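Antigen 43 (PDB 4KH3) self-associates and probably drives the clumping of Escherichia coli cells, in a Velcro-like manner linked to aggregation and biofilm formation. Local coordinates at residues 82-87 against 101-106; 91-96 against 108-113; 376-381 against 394-399; 412-417 against 431-436. All blocks are in the same frame, centred on the assembly; numbering follows the deposited sequence. Where two conformers were deposited one is given.

Contact 1 (82-87 against 101-106)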
loop_
_atom_site.group_PDB
_atom_site.type_symbol
_atom_site.label_atom_id
_atom_site.label_comp_id
_atom_site.label_asym_id
_atom_site.label_seq_id
_atom_site.Cartn_x
_atom_site.Cartn_y
_atom_site.Cartn_z
ATOM N N ASP A 82 -38.699 2.272 -1.265
ATOM C CA ASP A 82 -38.399 2.569 -2.673
ATOM C C ASP A 82 -38.296 4.064 -2.910
ATOM O O ASP A 82 -38.892 4.604 -3.846
ATOM C CB ASP A 82 -39.442 1.975 -3.630
ATOM C CG ASP A 82 -39.512 0.456 -3.567
ATOM O OD1 ASP A 82 -38.549 -0.180 -3.072
ATOM O OD2 ASP A 82 -40.540 -0.102 -4.032
ATOM N N THR A 83 -37.560 4.739 -2.043
ATOM C CA THR A 83 -37.379 6.173 -2.180
ATOM C C THR A 83 -36.205 6.462 -3.092
ATOM O O THR A 83 -35.116 5.908 -2.912
ATOM C CB THR A 83 -37.130 6.828 -0.827
ATOM O OG1 THR A 83 -38.018 6.252 0.142
ATOM C CG2 THR A 83 -37.346 8.342 -0.909
ATOM N N VAL A 84 -36.447 7.307 -4.090
ATOM C CA VAL A 84 -35.391 7.845 -4.931
ATOM C C VAL A 84 -35.090 9.290 -4.509
ATOM O O VAL A 84 -35.972 10.148 -4.493
ATOM C CB VAL A 84 -35.788 7.810 -6.415
ATOM C CG1 VAL A 84 -34.738 8.520 -7.257
ATOM C CG2 VAL A 84 -35.951 6.374 -6.865
ATOM N N ILE A 85 -33.841 9.544 -4.157
ATOM C CA ILE A 85 -33.424 10.847 -3.687
ATOM C C ILE A 85 -32.279 11.335 -4.552
ATOM O O ILE A 85 -31.195 10.756 -4.535
ATOM C CB ILE A 85 -32.943 10.782 -2.228
ATOM C CG1 ILE A 85 -33.974 10.045 -1.362
ATOM C CG2 ILE A 85 -32.620 12.195 -1.721
ATOM C CD1 ILE A 85 -33.545 9.804 0.068
ATOM N N ARG A 86 -32.522 12.392 -5.316
ATOM C CA ARG A 86 -31.515 12.901 -6.240
ATOM C C ARG A 86 -31.261 14.397 -6.107
ATOM O O ARG A 86 -31.982 15.116 -5.400
ATOM C CB ARG A 86 -31.888 12.566 -7.679
ATOM C CG ARG A 86 -33.280 13.003 -8.115
ATOM C CD ARG A 86 -33.494 12.665 -9.604
ATOM N NE ARG A 86 -34.895 12.658 -10.049
ATOM C CZ ARG A 86 -35.606 13.750 -10.356
ATOM N NH1 ARG A 86 -35.071 14.968 -10.246
ATOM N NH2 ARG A 86 -36.867 13.628 -10.765
ATOM N N ASP A 87 -30.191 14.832 -6.759
ATOM C CA ASP A 87 -29.889 16.243 -6.980
ATOM C C ASP A 87 -29.821 17.080 -5.711
ATOM O O ASP A 87 -30.158 18.267 -5.720
ATOM C CB ASP A 87 -30.863 16.840 -7.991
ATOM C CG ASP A 87 -30.822 16.117 -9.323
ATOM O OD1 ASP A 87 -29.756 15.563 -9.664
ATOM O OD2 ASP A 87 -31.854 16.086 -10.024
ATOM N N THR A 101 -32.538 4.821 -2.799
ATOM C CA THR A 101 -31.458 5.046 -3.741
ATOM C C THR A 101 -31.040 6.513 -3.705
ATOM O O THR A 101 -31.875 7.405 -3.795
ATOM C CB THR A 101 -31.857 4.651 -5.160
ATOM O OG1 THR A 101 -32.410 3.324 -5.144
ATOM C CG2 THR A 101 -30.652 4.668 -6.048
ATOM N N LEU A 102 -29.746 6.759 -3.543
ATOM C CA LEU A 102 -29.224 8.113 -3.568
ATOM C C LEU A 102 -28.401 8.289 -4.835
ATOM O O LEU A 102 -27.432 7.559 -5.061
ATOM C CB LEU A 102 -28.346 8.370 -2.343
ATOM C CG LEU A 102 -28.912 8.038 -0.959
ATOM C CD1 LEU A 102 -27.879 8.356 0.116
ATOM C CD2 LEU A 102 -30.199 8.781 -0.688
ATOM N N ASP A 103 -28.812 9.225 -5.683
ATOM C CA ASP A 103 -28.031 9.573 -6.867
ATOM C C ASP A 103 -27.730 11.070 -6.821
ATOM O O ASP A 103 -28.450 11.834 -6.170
ATOM C CB ASP A 103 -28.775 9.224 -8.167
ATOM C CG ASP A 103 -29.535 7.890 -8.094
ATOM O OD1 ASP A 103 -28.917 6.802 -8.178
ATOM O OD2 ASP A 103 -30.776 7.937 -7.984
ATOM N N ASN A 104 -26.658 11.478 -7.493
ATOM C CA ASN A 104 -26.324 12.892 -7.665
ATOM C C ASN A 104 -26.476 13.785 -6.447
ATOM O O ASN A 104 -27.221 14.778 -6.484
ATOM C CB ASN A 104 -27.119 13.485 -8.825
ATOM C CG ASN A 104 -26.701 12.912 -10.160
ATOM O OD1 ASN A 104 -25.558 12.478 -10.333
ATOM N ND2 ASN A 104 -27.622 12.911 -11.115
ATOM N N ARG A 105 -25.771 13.416 -5.382
ATOM C CA ARG A 105 -25.709 14.199 -4.146
ATOM C C ARG A 105 -26.975 14.116 -3.303
ATOM O O ARG A 105 -27.148 14.887 -2.369
ATOM C CB ARG A 105 -25.336 15.659 -4.431
ATOM C CG ARG A 105 -24.146 15.812 -5.369
ATOM C CD ARG A 105 -24.058 17.210 -5.940
ATOM N NE ARG A 105 -25.183 17.514 -6.825
ATOM C CZ ARG A 105 -26.225 18.262 -6.471
ATOM N NH1 ARG A 105 -26.289 18.786 -5.245
ATOM N NH2 ARG A 105 -27.208 18.483 -7.339
ATOM N N GLY A 106 -27.861 13.183 -3.641
ATOM C CA GLY A 106 -28.996 12.867 -2.794
ATOM C C GLY A 106 -28.485 12.423 -1.436
ATOM O O GLY A 106 -27.466 11.745 -1.341
HETATM O O HOH W 1 -35.294 3.159 -4.745
HETATM O O HOH W 2 -28.927 20.700 -6.605
#

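Contact 2 (91-96 against 108-113). With MLI (malonate ion), chain C.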
loop_
_atom_site.group_PDB
_atom_site.type_symbol
_atom_site.label_atom_id
_atom_site.label_comp_id
_atom_site.label_asym_id
_atom_site.label_seq_id
_atom_site.Cartn_x
_atom_site.Cartn_y
_atom_site.Cartn_z
ATOM N N GLN A 91 -33.531 12.886 2.729
ATOM C CA GLN A 91 -34.491 12.257 3.626
ATOM C C GLN A 91 -33.926 12.258 5.039
ATOM O O GLN A 91 -32.784 11.823 5.255
ATOM C CB GLN A 91 -34.810 10.832 3.174
ATOM C CG GLN A 91 -35.558 9.985 4.193
ATOM C CD GLN A 91 -35.370 8.494 3.943
ATOM O OE1 GLN A 91 -34.396 7.895 4.406
ATOM N NE2 GLN A 91 -36.291 7.892 3.194
ATOM N N SER A 92 -34.713 12.776 5.985
ATOM C CA SER A 92 -34.345 12.790 7.402
ATOM C C SER A 92 -34.989 11.597 8.083
ATOM O O SER A 92 -36.222 11.509 8.174
ATOM C CB SER A 92 -34.818 14.079 8.091
ATOM O OG SER A 92 -34.124 15.213 7.600
ATOM N N LEU A 93 -34.162 10.687 8.580
ATOM C CA LEU A 93 -34.662 9.372 8.956
ATOM C C LEU A 93 -34.625 9.130 10.455
ATOM O O LEU A 93 -33.547 8.966 11.060
ATOM C CB LEU A 93 -33.889 8.288 8.198
ATOM C CG LEU A 93 -34.314 6.834 8.390
ATOM C CD1 LEU A 93 -35.749 6.597 7.931
ATOM C CD2 LEU A 93 -33.337 5.915 7.645
ATOM N N ASN A 94 -35.811 9.131 11.062
ATOM C CA ASN A 94 -35.947 8.733 12.459
ATOM C C ASN A 94 -36.698 7.416 12.549
ATOM O O ASN A 94 -36.724 6.777 13.594
ATOM C CB ASN A 94 -36.622 9.824 13.285
ATOM C CG ASN A 94 -35.882 11.144 13.216
ATOM O OD1 ASN A 94 -34.898 11.343 13.921
ATOM N ND2 ASN A 94 -36.345 12.052 12.356
ATOM N N GLY A 95 -37.294 7.014 11.428
ATOM C CA GLY A 95 -38.005 5.754 11.344
ATOM C C GLY A 95 -37.245 4.708 10.550
ATOM O O GLY A 95 -36.037 4.527 10.723
ATOM N N LEU A 96 -37.966 4.013 9.682
ATOM C CA LEU A 96 -37.402 2.950 8.876
ATOM C C LEU A 96 -37.467 3.333 7.413
ATOM O O LEU A 96 -38.513 3.769 6.928
ATOM C CB LEU A 96 -38.200 1.659 9.075
ATOM C CG LEU A 96 -37.844 0.471 8.182
ATOM C CD1 LEU A 96 -36.416 -0.049 8.490
ATOM C CD2 LEU A 96 -38.874 -0.648 8.343
ATOM N N GLN A 108 -29.216 11.048 2.732
ATOM C CA GLN A 108 -30.021 10.380 3.729
ATOM C C GLN A 108 -29.322 10.544 5.059
ATOM O O GLN A 108 -28.188 10.087 5.218
ATOM C CB GLN A 108 -30.155 8.896 3.400
ATOM C CG GLN A 108 -30.969 8.093 4.408
ATOM C CD GLN A 108 -31.149 6.656 3.961
ATOM O OE1 GLN A 108 -30.177 5.953 3.696
ATOM N NE2 GLN A 108 -32.397 6.225 3.838
ATOM N N TRP A 109 -29.987 11.216 5.998
ATOM C CA TRP A 109 -29.462 11.363 7.343
ATOM C C TRP A 109 -30.188 10.406 8.257
ATOM O O TRP A 109 -31.391 10.550 8.495
ATOM C CB TRP A 109 -29.631 12.795 7.861
ATOM C CG TRP A 109 -29.102 13.834 6.926
ATOM C CD1 TRP A 109 -27.815 14.274 6.832
ATOM C CD2 TRP A 109 -29.851 14.570 5.945
ATOM N NE1 TRP A 109 -27.715 15.238 5.852
ATOM C CE2 TRP A 109 -28.944 15.433 5.297
ATOM C CE3 TRP A 109 -31.191 14.584 5.571
ATOM C CZ2 TRP A 109 -29.349 16.305 4.287
ATOM C CZ3 TRP A 109 -31.588 15.449 4.563
ATOM C CH2 TRP A 109 -30.668 16.298 3.933
ATOM N N VAL A 110 -29.454 9.422 8.766
ATOM C CA VAL A 110 -30.018 8.429 9.668
ATOM C C VAL A 110 -29.804 8.876 11.102
ATOM O O VAL A 110 -28.685 8.787 11.621
ATOM C CB VAL A 110 -29.340 7.061 9.489
ATOM C CG1 VAL A 110 -30.121 5.990 10.236
ATOM C CG2 VAL A 110 -29.218 6.719 8.015
ATOM N N HIS A 111 -30.873 9.350 11.739
ATOM C CA HIS A 111 -30.785 9.855 13.107
ATOM C C HIS A 111 -30.868 8.734 14.136
ATOM O O HIS A 111 -31.124 7.574 13.783
ATOM C CB HIS A 111 -31.869 10.920 13.347
ATOM C CG HIS A 111 -31.725 12.121 12.462
ATOM N ND1 HIS A 111 -30.770 13.094 12.672
ATOM C CD2 HIS A 111 -32.372 12.474 11.323
ATOM C CE1 HIS A 111 -30.854 14.005 11.717
ATOM N NE2 HIS A 111 -31.812 13.650 10.888
ATOM N N GLY A 112 -30.638 9.080 15.400
ATOM C CA GLY A 112 -30.809 8.153 16.508
ATOM C C GLY A 112 -32.127 7.400 16.450
ATOM O O GLY A 112 -33.195 8.009 16.369
ATOM N N GLY A 113 -32.053 6.072 16.468
ATOM C CA GLY A 113 -33.245 5.245 16.384
ATOM C C GLY A 113 -33.722 4.939 14.980
ATOM O O GLY A 113 -34.516 4.025 14.770
HETATM C C1 MLI C . -31.143 17.472 7.673
HETATM C C2 MLI C . -32.170 18.489 8.028
HETATM C C3 MLI C . -30.997 16.353 8.642
HETATM O O6 MLI C . -32.413 18.742 9.242
HETATM O O7 MLI C . -32.793 19.088 7.113
HETATM O O8 MLI C . -31.963 15.569 8.826
HETATM O O9 MLI C . -29.924 16.207 9.278
HETATM O O HOH W 3 -35.667 7.747 16.302
HETATM O O HOH W 4 -33.519 10.920 16.683
#

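Contact 3 (376-381 against 394-399)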
loop_
_atom_site.group_PDB
_atom_site.type_symbol
_atom_site.label_atom_id
_atom_site.label_comp_id
_atom_site.label_asym_id
_atom_site.label_seq_id
_atom_site.Cartn_x
_atom_site.Cartn_y
_atom_site.Cartn_z
ATOM N N THR A 376 25.343 -0.436 -0.734
ATOM C CA THR A 376 26.087 0.810 -0.791
ATOM C C THR A 376 27.348 0.657 0.050
ATOM O O THR A 376 27.283 0.329 1.230
ATOM C CB THR A 376 25.244 1.997 -0.309
ATOM O OG1 THR A 376 23.990 1.998 -0.995
ATOM C CG2 THR A 376 25.957 3.319 -0.571
ATOM N N LEU A 377 28.500 0.852 -0.577
ATOM C CA LEU A 377 29.767 0.757 0.131
ATOM C C LEU A 377 30.192 2.145 0.560
ATOM O O LEU A 377 30.485 2.998 -0.281
ATOM C CB LEU A 377 30.832 0.158 -0.771
ATOM C CG LEU A 377 32.211 0.056 -0.142
ATOM C CD1 LEU A 377 32.165 -0.923 1.011
ATOM C CD2 LEU A 377 33.234 -0.370 -1.185
ATOM N N ASN A 378 30.218 2.375 1.869
ATOM C CA ASN A 378 30.621 3.672 2.411
ATOM C C ASN A 378 32.133 3.913 2.369
ATOM O O ASN A 378 32.922 2.968 2.292
ATOM C CB ASN A 378 30.098 3.844 3.840
ATOM C CG ASN A 378 28.587 3.775 3.915
ATOM O OD1 ASN A 378 27.887 4.207 2.997
ATOM N ND2 ASN A 378 28.074 3.225 5.009
ATOM N N ALA A 379 32.518 5.188 2.398
ATOM C CA ALA A 379 33.925 5.572 2.490
ATOM C C ALA A 379 34.608 4.845 3.643
ATOM O O ALA A 379 34.049 4.728 4.734
ATOM C CB ALA A 379 34.050 7.084 2.664
ATOM N N GLY A 380 35.805 4.329 3.388
ATOM C CA GLY A 380 36.582 3.680 4.425
ATOM C C GLY A 380 36.276 2.207 4.601
ATOM O O GLY A 380 36.973 1.502 5.335
ATOM N N ASP A 381 35.241 1.724 3.923
ATOM C CA ASP A 381 34.858 0.321 4.075
ATOM C C ASP A 381 35.394 -0.618 2.980
ATOM O O ASP A 381 36.009 -0.186 2.010
ATOM C CB ASP A 381 33.343 0.197 4.252
ATOM C CG ASP A 381 32.862 0.824 5.551
ATOM O OD1 ASP A 381 33.647 0.832 6.521
ATOM O OD2 ASP A 381 31.714 1.312 5.607
ATOM N N THR A 394 26.702 0.414 -5.274
ATOM C CA THR A 394 27.128 1.804 -5.258
ATOM C C THR A 394 28.260 1.946 -4.249
ATOM O O THR A 394 28.201 1.388 -3.151
ATOM C CB THR A 394 25.976 2.740 -4.863
ATOM O OG1 THR A 394 24.868 2.529 -5.746
ATOM C CG2 THR A 394 26.412 4.205 -4.937
ATOM N N ALA A 395 29.302 2.672 -4.628
ATOM C CA ALA A 395 30.428 2.893 -3.738
ATOM C C ALA A 395 30.728 4.386 -3.631
ATOM O O ALA A 395 30.965 5.050 -4.634
ATOM C CB ALA A 395 31.645 2.124 -4.220
ATOM N N ARG A 396 30.708 4.905 -2.408
ATOM C CA ARG A 396 31.012 6.308 -2.169
ATOM C C ARG A 396 32.499 6.459 -1.867
ATOM O O ARG A 396 33.012 7.565 -1.694
ATOM C CB ARG A 396 30.156 6.846 -1.020
ATOM C CG ARG A 396 28.668 6.559 -1.197
ATOM C CD ARG A 396 27.807 7.654 -0.596
ATOM N NE ARG A 396 27.953 7.720 0.854
ATOM C CZ ARG A 396 27.012 7.350 1.717
ATOM N NH1 ARG A 396 25.842 6.899 1.276
ATOM N NH2 ARG A 396 27.237 7.442 3.023
ATOM N N GLY A 397 33.182 5.321 -1.820
ATOM C CA GLY A 397 34.619 5.267 -1.633
ATOM C C GLY A 397 34.981 3.824 -1.351
ATOM O O GLY A 397 34.419 2.912 -1.958
ATOM N N GLY A 398 35.909 3.606 -0.428
ATOM C CA GLY A 398 36.189 2.261 0.039
ATOM C C GLY A 398 36.985 1.379 -0.904
ATOM O O GLY A 398 37.616 1.860 -1.850
ATOM N N THR A 399 36.951 0.074 -0.639
ATOM C CA THR A 399 37.795 -0.875 -1.350
ATOM C C THR A 399 37.023 -2.105 -1.769
ATOM O O THR A 399 36.272 -2.672 -0.974
ATOM C CB THR A 399 38.977 -1.349 -0.467
ATOM O OG1 THR A 399 39.800 -0.232 -0.107
ATOM C CG2 THR A 399 39.817 -2.401 -1.193
HETATM O O HOH W 5 30.590 7.397 2.933
HETATM O O HOH W 6 37.570 5.648 0.922
HETATM O O HOH W 7 38.493 1.672 2.280
#

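Contact 4 (412-417 against 431-436)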
loop_
_atom_site.group_PDB
_atom_site.type_symbol
_atom_site.label_atom_id
_atom_site.label_comp_id
_atom_site.label_asym_id
_atom_site.label_seq_id
_atom_site.Cartn_x
_atom_site.Cartn_y
_atom_site.Cartn_z
ATOM N N LEU A 412 27.689 -1.015 -11.390
ATOM C CA LEU A 412 28.579 -0.617 -10.320
ATOM C C LEU A 412 28.794 0.869 -10.479
ATOM O O LEU A 412 29.453 1.308 -11.418
ATOM C CB LEU A 412 29.903 -1.367 -10.420
ATOM C CG LEU A 412 31.062 -0.830 -9.582
ATOM C CD1 LEU A 412 30.672 -0.721 -8.121
ATOM C CD2 LEU A 412 32.260 -1.739 -9.750
ATOM N N THR A 413 28.194 1.636 -9.576
ATOM C CA THR A 413 28.222 3.090 -9.634
ATOM C C THR A 413 29.182 3.623 -8.572
ATOM O O THR A 413 29.056 3.297 -7.395
ATOM C CB THR A 413 26.806 3.678 -9.399
ATOM O OG1 THR A 413 25.924 3.232 -10.432
ATOM C CG2 THR A 413 26.829 5.197 -9.404
ATOM N N LEU A 414 30.145 4.436 -8.995
ATOM C CA LEU A 414 31.115 5.032 -8.084
ATOM C C LEU A 414 30.860 6.526 -7.943
ATOM O O LEU A 414 30.666 7.227 -8.943
ATOM C CB LEU A 414 32.531 4.813 -8.610
ATOM C CG LEU A 414 32.871 3.366 -8.940
ATOM C CD1 LEU A 414 34.293 3.261 -9.468
ATOM C CD2 LEU A 414 32.680 2.499 -7.718
ATOM N N SER A 415 30.858 7.018 -6.707
ATOM C CA SER A 415 30.631 8.444 -6.474
ATOM C C SER A 415 31.821 9.078 -5.757
ATOM O O SER A 415 31.819 10.275 -5.457
ATOM C CB SER A 415 29.296 8.706 -5.743
ATOM O OG SER A 415 29.271 8.159 -4.430
ATOM N N GLY A 416 32.846 8.270 -5.504
ATOM C CA GLY A 416 34.083 8.776 -4.936
ATOM C C GLY A 416 35.289 8.029 -5.468
ATOM O O GLY A 416 35.250 7.479 -6.566
ATOM N N LYS A 417 36.367 8.015 -4.691
ATOM C CA LYS A 417 37.548 7.251 -5.050
ATOM C C LYS A 417 37.473 5.871 -4.424
ATOM O O LYS A 417 37.506 5.723 -3.199
ATOM C CB LYS A 417 38.825 7.967 -4.601
ATOM C CG LYS A 417 38.890 9.448 -4.975
ATOM C CD LYS A 417 40.210 10.071 -4.516
ATOM C CE LYS A 417 40.098 11.582 -4.319
ATOM N NZ LYS A 417 39.805 12.312 -5.584
ATOM N N ALA A 431 27.661 -5.496 -18.246
ATOM C CA ALA A 431 27.943 -4.837 -16.983
ATOM C C ALA A 431 28.216 -3.357 -17.218
ATOM O O ALA A 431 28.686 -2.973 -18.285
ATOM C CB ALA A 431 29.120 -5.505 -16.281
ATOM N N LEU A 432 27.904 -2.527 -16.230
ATOM C CA LEU A 432 28.181 -1.097 -16.322
ATOM C C LEU A 432 28.971 -0.651 -15.106
ATOM O O LEU A 432 28.549 -0.863 -13.975
ATOM C CB LEU A 432 26.882 -0.283 -16.418
ATOM C CG LEU A 432 27.051 1.240 -16.480
ATOM C CD1 LEU A 432 27.855 1.622 -17.702
ATOM C CD2 LEU A 432 25.704 1.987 -16.483
ATOM N N LEU A 433 30.130 -0.052 -15.348
ATOM C CA LEU A 433 30.891 0.605 -14.300
ATOM C C LEU A 433 30.864 2.067 -14.656
ATOM O O LEU A 433 31.259 2.442 -15.756
ATOM C CB LEU A 433 32.327 0.100 -14.271
ATOM C CG LEU A 433 33.368 0.954 -13.550
ATOM C CD1 LEU A 433 33.078 1.038 -12.075
ATOM C CD2 LEU A 433 34.751 0.374 -13.774
ATOM N N GLN A 434 30.373 2.897 -13.747
ATOM C CA GLN A 434 30.167 4.296 -14.085
ATOM C C GLN A 434 30.481 5.243 -12.939
ATOM O O GLN A 434 30.295 4.906 -11.767
ATOM C CB GLN A 434 28.730 4.522 -14.541
ATOM C CG GLN A 434 27.704 4.226 -13.466
ATOM C CD GLN A 434 26.302 4.612 -13.872
ATOM O OE1 GLN A 434 26.103 5.364 -14.827
ATOM N NE2 GLN A 434 25.316 4.092 -13.149
ATOM N N GLY A 435 30.952 6.431 -13.299
ATOM C CA GLY A 435 31.172 7.500 -12.347
ATOM C C GLY A 435 32.457 7.364 -11.557
ATOM O O GLY A 435 33.155 6.342 -11.621
ATOM N N GLY A 436 32.769 8.424 -10.820
ATOM C CA GLY A 436 33.843 8.418 -9.849
ATOM C C GLY A 436 35.190 7.964 -10.358
ATOM O O GLY A 436 35.626 8.334 -11.449
#

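Contact 1 (82-87 against 101-106)
Thr-101 meets the segment 82-87 mainly through its backbone: its N-H donates to Thr-83 O at 2.8 Å, and its carbonyl oxygen receives the N-H of Ile-85 at 2.9 Å. Its hydroxyl OG1 shares a water with Thr-83 O, although the water's bond to that carbonyl is weak. Leu-102 comes next and lies side by side with Ile-85, both pointing the same way. Leu-102 has CG anti to the carbonyl carbon (chi1 -51°); its CD2 lies 3.6 Å from Ile-85 CD1, and the same methyl also meets Ile-85 CB. Two parallel bridges, Val-84 with Thr-101 and Ile-85 with Leu-102, join successive turns of the beta-helix expected of an autotransporter passenger; Ile-85 and Leu-102 are buried, and Ile-85 also packs on Gln-91. Asp-103 N then donates to Ile-85 O at 3.1 Å, the donor tilted 20° from the carbonyl plane. A type I' turn runs from here to Gly-106. In it Asn-104 sets CB 3.5 Å from Asp-87 OD1, its amide plane only 10° from that carboxylate. Arg-105 reaches back with a chain bent at chi3, and its NH2 and Asp-87 O are bridged by a water. Gly-106 puts CA 3.5 Å from Ile-85 O in a CA-H...O contact, where a CB would clash with that oxygen.

Contact 2 (91-96 against 108-113)
Ser-92 OG and His-111 NE2, on neighbouring strands, converge on one carboxylate oxygen of a malonate ion, O8. The imidazole N-H gives a bond of 2.8 Å to O8; the serine hydroxyl also donates to it, but the Ser-92 OG to O8 distance of 2.5 Å is unusually short and so doubtful in detail. The ion meets the edge of the histidine ring near its plane but lies over a face of Trp-109, with malonate C3 3.4 Å from Trp-109 CD2. The indole, whose CG is anti to the carbonyl carbon (chi1 -52°), presents that face to the ion. On the opposite face of the strands, inside the beta-helix, Gln-91 and Gln-108 run side by side. Gln-108 NE2 donates to Gln-91 OE1 at 2.7 Å along a nearly straight N-H...O line of 177°, the two amide planes being 33° apart. Gln-91 NE2 passes the chain on to Gln-72 and Gln-108 OE1 receives Gln-127, making a glutamine ladder along the helix axis. Beside it Leu-93 CD2 packs 4.1 Å from Val-110 CG1. Backbone bonds Trp-109 N to Gln-91 O, Leu-93 N to Trp-109 O and His-111 N to Leu-93 O fix the parallel register. The ladder thus satisfies buried amides turn by turn, while outside, a hydroxyl, an imidazole N-H and an indole face form a site that can hold a carboxylate; the malonate itself probably came from the crystallisation liquor.

Contact 3 (376-381 against 394-399)
Asn-378 and Arg-396 meet on the outside of the beta-helix, where strands 374-377 and 392-395 of consecutive turns run parallel and end. The two side chains lie side by side and point the same way, with amide and guanidinium planes 32° apart. Asn-378 OD1 sits over one face of the guanidinium, 3.3 Å from Arg-396 NH2 and offset toward the rim; the angle is too poor for a hydrogen bond. The Arg-396 chain is bent at chi2 and chi3, and NH1 lies 4.0 Å from Thr-376 CG2, the two side chains crossing obliquely. The other end of the Asn-378 amide, ND2, bonds weakly to Asp-342 in the preceding turn. Inside the helix, Leu-377 holds CG anti to its backbone N (chi1 178°). Its CB packs on Ala-395 CB at 4.1 Å, while its CD2 reaches past the alanine to Gly-397 O and Thr-399 N. Backbone bonds frame this core: Leu-377 N to Thr-394 O, and Arg-396 N to Leu-377 O. After the strands, a type II turn from Asn-378 to Asp-381 runs alongside Gly-397 and Gly-398, Ala-379 nearest Gly-397 and Gly-380 nearest Gly-398, and a water accepts from Ala-379 N and, weakly, from Arg-396 NH2. Pairing resumes where Thr-399 N donates to Asp-381 O at 2.8 Å; that oxygen also takes a water's proton and lies 3.1 Å from Gly-398 CA.

Contact 4 (412-417 against 431-436)
Leu-412 and Leu-433, of adjacent turns, lie side by side on the inner face of the beta-helix, both pointing the same way. Leu-412 CG is 3.7 Å from Leu-433 CD1. In each leucine CG stands anti to the backbone N, so the two chains leave their strands alike. Leu-414 approaches differently: its CG is anti to the carbonyl carbon instead (chi1 -53°), and the side chain crosses Leu-433 at a slant. Its CD1 meets Leu-433 CD1 at 3.6 Å, so that one methyl of Leu-433 touches two leucines of the other strand. Leu-412 also packs on Phe-393 of the turn before and on Leu-406, which extends the hydrophobic interior beyond the pair.

On the other face Thr-413 and Gln-434 stand side by side. Gln-434 places CG between its backbone N and carbonyl carbon (chi1 63°), and from there the chain runs extended. Gln-434 NE2 donates to Thr-413 OG1 at 2.9 Å, with the hydroxyl 20° out of the amide plane. The strands that carry these side chains are parallel to within 3°, and three backbone bonds tie them: Leu-412 N to Leu-432 O, Gln-434 N to Leu-412 O, and Leu-414 N to Gln-434 O. Beyond the last of these, two glycines with positive phi follow. A CB on Gly-435 would clash with Leu-414 O. Gly-435 O, which accepts a hydrogen bond from Thr-457 OG1, lies 3.4 Å from Leu-414 CB.

Overall arrangement
The four contacts sample two distant regions of one elongated beta-helix. Contacts 1 and 2 join the same pair of turns: strand 84-85 leads into 90-93 and strand 101-102 into 107-110, so their segments alternate along the chain. Their centres lie 15 Å apart, and Ile-85 CD1 packs 3.5 Å from Gln-91 CB between them. Contacts 3 and 4 come later, in series, with centres 11 Å apart; neighbouring strands 392-395 and 410-414 link them, Ala-395 N probably bonding to Thr-413 O. The two groups sit on opposite sides of the chain's centre, 63 to 68 Å between centres, showing that parallel turn-on-turn stacking is found in both of these distant regions.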